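Side-chain contacts in NIPSNAP domain protein (Burkholderia xenovorans, PDB 5K9F), which is of unknown function but belongs to the NipSnap family, probably has a dimeric alpha-beta barrel fold and holds oxamic acid in a pocket: residues K85-V88 with G89-S93; L27-Y30 with E31-L35; A36-A39 with G40-R44; R71-R74 with K75-S79. All coordinates share one frame; numbering follows the deposited sequence. Where two conformers were deposited one is given.

Contact 1 (K85-V88 with G89-S93)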
loop_
_atom_site.group_PDB
_atom_site.type_symbol
_atom_site.label_atom_id
_atom_site.label_comp_id
_atom_site.label_asym_id
_atom_site.label_seq_id
_atom_site.Cartn_x
_atom_site.Cartn_y
_atom_site.Cartn_z
ATOM N N LYS A 85 -20.046 -5.417 25.706
ATOM C CA LYS A 85 -20.212 -6.578 24.836
ATOM C C LYS A 85 -21.507 -6.482 24.042
ATOM O O LYS A 85 -21.540 -6.809 22.847
ATOM C CB LYS A 85 -20.186 -7.865 25.662
ATOM C CG LYS A 85 -18.829 -8.227 26.246
ATOM C CD LYS A 85 -18.948 -9.491 27.098
ATOM C CE LYS A 85 -17.613 -9.910 27.684
ATOM N NZ LYS A 85 -17.761 -11.115 28.557
ATOM N N SER A 86 -22.582 -6.023 24.684
ATOM C CA SER A 86 -23.853 -5.873 23.984
ATOM C C SER A 86 -23.739 -4.850 22.865
ATOM O O SER A 86 -24.188 -5.091 21.738
ATOM C CB SER A 86 -24.954 -5.473 24.968
ATOM O OG SER A 86 -25.255 -6.537 25.849
ATOM N N PHE A 87 -23.133 -3.697 23.157
ATOM C CA PHE A 87 -22.960 -2.681 22.126
ATOM C C PHE A 87 -22.097 -3.195 20.980
ATOM O O PHE A 87 -22.409 -2.961 19.804
ATOM C CB PHE A 87 -22.349 -1.412 22.723
ATOM C CG PHE A 87 -21.769 -0.494 21.693
ATOM C CD1 PHE A 87 -22.597 0.259 20.872
ATOM C CD2 PHE A 87 -20.396 -0.403 21.515
ATOM C CE1 PHE A 87 -22.061 1.087 19.905
ATOM C CE2 PHE A 87 -19.858 0.421 20.543
ATOM C CZ PHE A 87 -20.694 1.169 19.741
ATOM N N VAL A 88 -21.004 -3.895 21.296
ATOM C CA VAL A 88 -20.154 -4.424 20.232
ATOM C C VAL A 88 -20.949 -5.373 19.340
ATOM O O VAL A 88 -20.778 -5.382 18.113
ATOM C CB VAL A 88 -18.911 -5.110 20.831
ATOM C CG1 VAL A 88 -18.201 -5.942 19.776
ATOM C CG2 VAL A 88 -17.976 -4.067 21.395
ATOM N N GLY A 89 -21.846 -6.159 19.941
ATOM C CA GLY A 89 -22.701 -7.037 19.156
ATOM C C GLY A 89 -23.604 -6.279 18.201
ATOM O O GLY A 89 -23.818 -6.705 17.063
ATOM N N ARG A 90 -24.126 -5.132 18.638
ATOM C CA ARG A 90 -25.054 -4.371 17.807
ATOM C C ARG A 90 -24.341 -3.519 16.763
ATOM O O ARG A 90 -24.883 -3.306 15.672
ATOM C CB ARG A 90 -25.940 -3.482 18.684
ATOM C CG ARG A 90 -26.839 -4.254 19.645
ATOM C CD ARG A 90 -27.805 -3.334 20.383
ATOM N NE ARG A 90 -27.129 -2.462 21.339
ATOM C CZ ARG A 90 -26.866 -2.793 22.600
ATOM N NH1 ARG A 90 -27.220 -3.984 23.060
ATOM N NH2 ARG A 90 -26.246 -1.932 23.402
ATOM N N ALA A 91 -23.141 -3.022 17.066
ATOM C CA ALA A 91 -22.437 -2.126 16.156
ATOM C C ALA A 91 -21.408 -2.827 15.286
ATOM O O ALA A 91 -20.990 -2.260 14.269
ATOM C CB ALA A 91 -21.731 -1.015 16.946
ATOM N N GLY A 92 -21.007 -4.045 15.650
ATOM C CA GLY A 92 -19.803 -4.625 15.080
ATOM C C GLY A 92 -19.895 -4.921 13.600
ATOM O O GLY A 92 -18.886 -4.847 12.893
ATOM N N SER A 93 -21.094 -5.245 13.103
ATOM C CA SER A 93 -21.236 -5.608 11.699
ATOM C C SER A 93 -20.892 -4.454 10.761
ATOM O O SER A 93 -20.627 -4.696 9.578
ATOM C CB SER A 93 -22.651 -6.124 11.412
ATOM O OG SER A 93 -23.616 -5.085 11.347
#

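Contact 2 (L27-Y30 with E31-L35)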
loop_
_atom_site.group_PDB
_atom_site.type_symbol
_atom_site.label_atom_id
_atom_site.label_comp_id
_atom_site.label_asym_id
_atom_site.label_seq_id
_atom_site.Cartn_x
_atom_site.Cartn_y
_atom_site.Cartn_z
ATOM N N LEU A 27 -21.878 6.390 14.274
ATOM C CA LEU A 27 -21.624 7.444 15.254
ATOM C C LEU A 27 -22.840 7.685 16.139
ATOM O O LEU A 27 -22.693 7.950 17.333
ATOM C CB LEU A 27 -21.209 8.741 14.552
ATOM C CG LEU A 27 -19.815 8.688 13.919
ATOM C CD1 LEU A 27 -19.546 9.992 13.171
ATOM C CD2 LEU A 27 -18.739 8.418 14.973
ATOM N N SER A 28 -24.043 7.610 15.569
ATOM C CA SER A 28 -25.249 7.776 16.374
ATOM C C SER A 28 -25.411 6.639 17.373
ATOM O O SER A 28 -25.756 6.875 18.540
ATOM C CB SER A 28 -26.475 7.864 15.468
ATOM O OG SER A 28 -26.464 9.072 14.737
ATOM N N LEU A 29 -25.185 5.403 16.930
ATOM C CA LEU A 29 -25.316 4.251 17.816
ATOM C C LEU A 29 -24.254 4.277 18.907
ATOM O O LEU A 29 -24.549 3.995 20.077
ATOM C CB LEU A 29 -25.220 2.965 16.996
ATOM C CG LEU A 29 -25.468 1.631 17.693
ATOM C CD1 LEU A 29 -26.878 1.541 18.248
ATOM C CD2 LEU A 29 -25.211 0.510 16.695
ATOM N N TYR A 30 -23.016 4.622 18.542
ATOM C CA TYR A 30 -21.942 4.729 19.524
ATOM C C TYR A 30 -22.247 5.801 20.567
ATOM O O TYR A 30 -22.111 5.567 21.775
ATOM C CB TYR A 30 -20.610 5.020 18.811
ATOM C CG TYR A 30 -19.468 5.273 19.781
ATOM C CD1 TYR A 30 -18.883 4.228 20.483
ATOM C CD2 TYR A 30 -18.999 6.563 20.016
ATOM C CE1 TYR A 30 -17.846 4.458 21.378
ATOM C CE2 TYR A 30 -17.969 6.803 20.909
ATOM C CZ TYR A 30 -17.389 5.744 21.580
ATOM O OH TYR A 30 -16.357 5.982 22.469
ATOM N N GLU A 31 -22.666 6.991 20.125
ATOM C CA GLU A 31 -22.925 8.050 21.099
ATOM C C GLU A 31 -24.023 7.640 22.068
ATOM O O GLU A 31 -23.966 7.955 23.266
ATOM C CB GLU A 31 -23.294 9.360 20.399
ATOM C CG GLU A 31 -23.445 10.524 21.384
ATOM C CD GLU A 31 -23.756 11.861 20.722
ATOM O OE1 GLU A 31 -23.787 11.942 19.476
ATOM O OE2 GLU A 31 -23.974 12.844 21.465
ATOM N N ALA A 32 -25.026 6.913 21.574
ATOM C CA ALA A 32 -26.153 6.554 22.424
ATOM C C ALA A 32 -25.842 5.385 23.354
ATOM O O ALA A 32 -26.374 5.335 24.471
ATOM C CB ALA A 32 -27.369 6.217 21.560
ATOM N N GLU A 33 -24.996 4.443 22.924
ATOM C CA GLU A 33 -24.847 3.167 23.619
ATOM C C GLU A 33 -23.420 2.801 24.008
ATOM O O GLU A 33 -23.254 1.904 24.846
ATOM C CB GLU A 33 -25.412 2.024 22.762
ATOM C CG GLU A 33 -26.852 2.226 22.319
ATOM C CD GLU A 33 -27.439 0.990 21.657
ATOM O OE1 GLU A 33 -26.731 -0.035 21.578
ATOM O OE2 GLU A 33 -28.609 1.043 21.216
ATOM N N GLY A 34 -22.396 3.443 23.446
ATOM C CA GLY A 34 -21.022 3.028 23.682
ATOM C C GLY A 34 -20.105 4.065 24.307
ATOM O O GLY A 34 -19.171 3.709 25.033
ATOM N N LEU A 35 -20.362 5.349 24.033
ATOM C CA LEU A 35 -19.441 6.409 24.440
ATOM C C LEU A 35 -19.254 6.464 25.957
ATOM O O LEU A 35 -18.120 6.499 26.450
ATOM C CB LEU A 35 -19.947 7.758 23.922
ATOM C CG LEU A 35 -19.214 8.992 24.439
ATOM C CD1 LEU A 35 -17.740 8.978 24.031
ATOM C CD2 LEU A 35 -19.904 10.250 23.935
HETATM O O HOH W 1 -22.746 10.917 17.223
#

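Contact 3 (A36-A39 with G40-R44)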
loop_
_atom_site.group_PDB
_atom_site.type_symbol
_atom_site.label_atom_id
_atom_site.label_comp_id
_atom_site.label_asym_id
_atom_site.label_seq_id
_atom_site.Cartn_x
_atom_site.Cartn_y
_atom_site.Cartn_z
ATOM N N ALA A 36 -20.353 6.502 26.716
ATOM C CA ALA A 36 -20.215 6.656 28.160
ATOM C C ALA A 36 -19.448 5.488 28.764
ATOM O O ALA A 36 -18.595 5.685 29.635
ATOM C CB ALA A 36 -21.591 6.796 28.816
ATOM N N ILE A 37 -19.713 4.273 28.285
ATOM C CA ILE A 37 -19.016 3.095 28.800
ATOM C C ILE A 37 -17.539 3.143 28.430
ATOM O O ILE A 37 -16.664 2.949 29.285
ATOM C CB ILE A 37 -19.678 1.811 28.271
ATOM C CG1 ILE A 37 -21.134 1.723 28.732
ATOM C CG2 ILE A 37 -18.897 0.583 28.719
ATOM C CD1 ILE A 37 -21.930 0.714 27.948
ATOM N N GLN A 38 -17.244 3.397 27.150
ATOM C CA GLN A 38 -15.863 3.354 26.679
ATOM C C GLN A 38 -15.033 4.482 27.280
ATOM O O GLN A 38 -13.908 4.257 27.740
ATOM C CB GLN A 38 -15.812 3.416 25.154
ATOM C CG GLN A 38 -14.370 3.310 24.660
ATOM C CD GLN A 38 -14.259 3.110 23.162
ATOM O OE1 GLN A 38 -14.957 3.756 22.372
ATOM N NE2 GLN A 38 -13.384 2.187 22.756
ATOM N N ALA A 39 -15.563 5.709 27.275
ATOM C CA ALA A 39 -14.833 6.819 27.877
ATOM C C ALA A 39 -14.679 6.617 29.377
ATOM O O ALA A 39 -13.651 6.982 29.957
ATOM C CB ALA A 39 -15.542 8.139 27.584
ATOM N N GLY A 40 -15.690 6.034 30.022
ATOM C CA GLY A 40 -15.580 5.770 31.445
ATOM C C GLY A 40 -14.461 4.799 31.768
ATOM O O GLY A 40 -13.745 4.967 32.756
ATOM N N ALA A 41 -14.284 3.782 30.928
ATOM C CA ALA A 41 -13.258 2.775 31.179
ATOM C C ALA A 41 -11.873 3.264 30.777
ATOM O O ALA A 41 -10.895 3.036 31.501
ATOM C CB ALA A 41 -13.590 1.491 30.420
ATOM N N LEU A 42 -11.764 3.902 29.611
ATOM C CA LEU A 42 -10.455 4.245 29.066
ATOM C C LEU A 42 -9.916 5.559 29.609
ATOM O O LEU A 42 -8.693 5.726 29.701
ATOM C CB LEU A 42 -10.521 4.304 27.539
ATOM C CG LEU A 42 -10.873 2.981 26.855
ATOM C CD1 LEU A 42 -10.753 3.088 25.332
ATOM C CD2 LEU A 42 -10.024 1.830 27.375
ATOM N N GLY A 43 -10.762 6.533 29.941
ATOM C CA GLY A 43 -10.257 7.663 30.710
ATOM C C GLY A 43 -10.083 9.032 30.068
ATOM O O GLY A 43 -10.557 10.027 30.628
ATOM N N ARG A 44 -9.381 9.123 28.936
ATOM C CA ARG A 44 -9.113 10.406 28.280
ATOM C C ARG A 44 -9.291 10.299 26.768
ATOM O O ARG A 44 -8.364 9.904 26.059
ATOM C CB ARG A 44 -7.702 10.866 28.631
ATOM C CG ARG A 44 -7.327 12.260 28.154
ATOM C CD ARG A 44 -6.196 12.842 29.013
ATOM N NE ARG A 44 -5.003 11.991 29.040
ATOM C CZ ARG A 44 -4.586 11.305 30.102
ATOM N NH1 ARG A 44 -3.492 10.557 30.026
ATOM N NH2 ARG A 44 -5.255 11.367 31.243
HETATM O O HOH W 2 -13.714 9.778 30.483
#

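Contact 4 (R71-R74 with K75-S79)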
loop_
_atom_site.group_PDB
_atom_site.type_symbol
_atom_site.label_atom_id
_atom_site.label_comp_id
_atom_site.label_asym_id
_atom_site.label_seq_id
_atom_site.Cartn_x
_atom_site.Cartn_y
_atom_site.Cartn_z
ATOM N N ARG A 71 -3.119 1.336 29.945
ATOM C CA ARG A 71 -3.935 1.019 28.780
ATOM C C ARG A 71 -4.364 -0.444 28.808
ATOM O O ARG A 71 -5.531 -0.766 28.560
ATOM C CB ARG A 71 -3.166 1.342 27.491
ATOM C CG ARG A 71 -3.875 0.897 26.228
ATOM C CD ARG A 71 -3.020 1.176 25.008
ATOM N NE ARG A 71 -3.692 0.755 23.778
ATOM C CZ ARG A 71 -3.592 -0.467 23.257
ATOM N NH1 ARG A 71 -2.853 -1.394 23.851
ATOM N NH2 ARG A 71 -4.232 -0.762 22.137
ATOM N N THR A 72 -3.432 -1.350 29.106
ATOM C CA THR A 72 -3.779 -2.770 29.164
ATOM C C THR A 72 -4.867 -3.013 30.199
ATOM O O THR A 72 -5.853 -3.709 29.938
ATOM C CB THR A 72 -2.536 -3.602 29.487
ATOM O OG1 THR A 72 -1.595 -3.468 28.418
ATOM C CG2 THR A 72 -2.903 -5.069 29.631
ATOM N N ARG A 73 -4.709 -2.417 31.380
ATOM C CA ARG A 73 -5.680 -2.615 32.453
ATOM C C ARG A 73 -7.055 -2.095 32.045
ATOM O O ARG A 73 -8.074 -2.773 32.225
ATOM C CB ARG A 73 -5.180 -1.910 33.716
ATOM C CG ARG A 73 -6.001 -2.172 34.975
ATOM C CD ARG A 73 -5.476 -1.345 36.159
ATOM N NE ARG A 73 -5.629 0.092 35.940
ATOM C CZ ARG A 73 -6.718 0.784 36.257
ATOM N NH1 ARG A 73 -7.749 0.172 36.827
ATOM N NH2 ARG A 73 -6.780 2.085 36.009
ATOM N N ARG A 74 -7.098 -0.889 31.481
ATOM C CA ARG A 74 -8.380 -0.279 31.155
ATOM C C ARG A 74 -9.052 -0.988 29.987
ATOM O O ARG A 74 -10.282 -1.111 29.956
ATOM C CB ARG A 74 -8.180 1.211 30.861
ATOM C CG ARG A 74 -7.803 2.005 32.126
ATOM C CD ARG A 74 -7.431 3.452 31.798
ATOM N NE ARG A 74 -7.194 4.278 32.989
ATOM C CZ ARG A 74 -8.121 5.043 33.566
ATOM N NH1 ARG A 74 -9.357 5.070 33.086
ATOM N NH2 ARG A 74 -7.818 5.777 34.631
ATOM N N LYS A 75 -8.268 -1.458 29.009
ATOM C CA LYS A 75 -8.864 -2.191 27.896
ATOM C C LYS A 75 -9.490 -3.502 28.352
ATOM O O LYS A 75 -10.526 -3.916 27.817
ATOM C CB LYS A 75 -7.818 -2.449 26.809
ATOM C CG LYS A 75 -7.510 -1.232 25.976
ATOM C CD LYS A 75 -6.390 -1.517 24.979
ATOM C CE LYS A 75 -6.811 -2.527 23.904
ATOM N NZ LYS A 75 -8.004 -2.079 23.126
ATOM N N ALA A 76 -8.879 -4.176 29.331
ATOM C CA ALA A 76 -9.464 -5.417 29.825
ATOM C C ALA A 76 -10.725 -5.132 30.630
ATOM O O ALA A 76 -11.686 -5.912 30.587
ATOM C CB ALA A 76 -8.447 -6.190 30.665
ATOM N N ILE A 77 -10.738 -4.019 31.371
ATOM C CA ILE A 77 -11.954 -3.616 32.071
ATOM C C ILE A 77 -13.078 -3.390 31.076
ATOM O O ILE A 77 -14.217 -3.829 31.287
ATOM C CB ILE A 77 -11.699 -2.364 32.927
ATOM C CG1 ILE A 77 -10.812 -2.722 34.126
ATOM C CG2 ILE A 77 -13.029 -1.752 33.395
ATOM C CD1 ILE A 77 -10.291 -1.527 34.876
ATOM N N LEU A 78 -12.775 -2.712 29.970
ATOM C CA LEU A 78 -13.810 -2.434 28.983
ATOM C C LEU A 78 -14.279 -3.717 28.309
ATOM O O LEU A 78 -15.486 -3.953 28.174
ATOM C CB LEU A 78 -13.279 -1.443 27.955
ATOM C CG LEU A 78 -14.212 -1.150 26.787
ATOM C CD1 LEU A 78 -15.474 -0.460 27.286
ATOM C CD2 LEU A 78 -13.455 -0.298 25.781
ATOM N N SER A 79 -13.331 -4.567 27.897
ATOM C CA SER A 79 -13.670 -5.783 27.159
ATOM C C SER A 79 -14.537 -6.727 27.972
ATOM O O SER A 79 -15.342 -7.473 27.401
ATOM C CB SER A 79 -12.396 -6.509 26.723
ATOM O OG SER A 79 -11.683 -5.753 25.764
#

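Contact 1 (K85-V88 with G89-S93)
R90 folds back over the turn before it, on helix 82-91, and meets S86 and F87. R90 and S86 each have two conformers, and the R90 contacts given here hold for one of them. Its CB lies 3.7 Å from F87 O. CG then passes S86 O. The chain bends at chi3 (-69°), which turns the guanidinium back along the helix. One face of that group lies over S86 O and F87 N, both near its rim. NH1 comes 3.3 Å from S86 CB, while NH2 is 3.6 Å from F87 N. These are packing contacts, and the polar partner of R90 is E33, whose OE1 forms a salt bridge with NE.

F87 and A91 make the apolar half. With CG set beside its own carbonyl carbon (chi1 163°), the F87 ring leans along the helix to A91. A91 CB sits over one face of the ring, 4.0 Å from its centroid, in a CH-pi contact. Its closest ring atom is CE1, at 3.6 Å. A91 N donates to F87 O over 2.8 Å. G92 N to V88 O is a weak bond.

F87 lines the oxamic acid pocket and its ring meets that of W84. F87 and A91 both pack on L29, which joins helix 82-91 to helix 23-33.

Contact 2 (L27-Y30 with E31-L35)
The contact is the C-terminal end of helix 23-33 and its junction with helix 35-42. Y30 and L35 meet across this corner, where G34 leaves the first helix and takes the N-cap position of the second. Y30 O is gripped by two backbone donors, G34 N at 2.7 Å and L35 N at 2.9 Å. They reach it from opposite faces of the carbonyl plane.

The Y30 side chain runs over the same corner. A chi1 of 175° carries its ring forward along the chain, toward L35. The Y30 and L35 side chains cross at about a right angle. One face of the ring takes L35 CA, with CZ 3.6 Å from it. L35 N lies above the same plane near the rim. L35 CB is 3.7 Å from Y30 CE2, and L35 CD1 reaches Y30 OH. On the helix flank, L29 CD1 rests 3.5 Å from E33 OE2, the two side chains crossing at a slant. A water donates to E31 OE1 over 2.7 Å and weakly to L27 O. L27 O also accepts from E31 N.

F108 of the second subunit packs on Y30, E31 and L35, so the corner is part of the subunit interface. Y30 OH bonds to Q38 OE1. The L29 methyl makes a van der Waals contact with the E33 carboxylate, whose polar partner is R90. The two bonds to Y30 O hold the corner backbone, while the hydroxyl bond and ring packing probably limit rotation of the Y30 ring near the bound oxamic acid.

Contact 3 (A36-A39 with G40-R44)
Q38 and L42 pack one turn apart on helix 35-42, in a chain consistent with the dimeric alpha-beta barrel fold. L42 is the last residue of the helix and G43 is the first to leave it.

The backbone bonds follow the helical i to i+4 pattern. L42 N donates to Q38 O over 2.9 Å at 162°. G43 N donates to A39 O and closes the last turn. G43 then turns to positive phi, and the chain runs on into strand 45-51.

The apolar contact is the Q38 chain against L42. A chi1 of -178° sends the extended Q38 chain forward along the helix, toward L42. L42 crosses it at a slant, with CD1 3.7 Å from Q38 CG and 3.8 Å from Q38 NE2. L42 CB and CG both lie 3.4 Å from Q38 O. W63 of strand 58-65 packs on Q38 and L42.

The polar end of Q38 has its main partner elsewhere, in Y30. Q38 also touches the oxamic acid. The bond to Y30 probably helps set the turn of the amide in that pocket.

Water completes the helix end. One molecule donates to G43 O, in one of the two conformers of G43, and to A39 O at 2.8 Å.

Contact 4 (R71-R74 with K75-S79)
R71 and K75 lie one turn apart on helix 68-79, in a chain consistent with the dimeric alpha-beta barrel fold. The arginines here have acidic partners beyond this stretch: R71 NE forms a salt bridge with E12, and R73 NE and R74 NE each form one with D70. In the backbone, K75 N donates to R71 O over 2.9 Å at 161°. The same i to i+4 pattern links A76 to T72, I77 to R73 and L78 to R74. K75 O takes two donors from S79, the backbone N and OG, which reach it from opposite faces of its plane.

The R71 and K75 side chains run side by side. The chain of R71 is extended to NE. In K75, CG beside the backbone N (chi1 -76°) and an extended chi2 put CD over the arginine. The bends at chi3 and chi4 then turn CE and NZ. K75 CD sits above the centre of one guanidinium face, 3.4 Å from R71 CZ. R71 NH2 and K75 NZ are 4.1 Å apart, like charges whose repulsion the bond from R71 to E12 probably eases.

L78 faces helix 35-42 and packs on I37, Q38 and A41. R73 and I77 also run alongside each other, and I77 CD1 lies 3.6 Å from R73 NH1.

Along the chain the order is contact 2, contact 3, contact 4, contact 1, one on each of the helices 23-33, 35-42, 68-79 and 82-91. The first two helices come between strands 10-18 and 45-51 and the last two between strands 58-65 and 95-105 of the antiparallel sheet. Contacts 3 and 4 have centres about 10 Å apart and are joined by a probable hydrogen bond from R74 NH1 to A41 O. Contacts 1 and 2 have centres about 11 Å apart and touch through F87 and Y30. Contacts 2 and 4 are farthest apart, about 19 Å between centres. F87 of contact 1 and Q38 of contact 3 line the oxamic acid pocket, so both connections contribute to it.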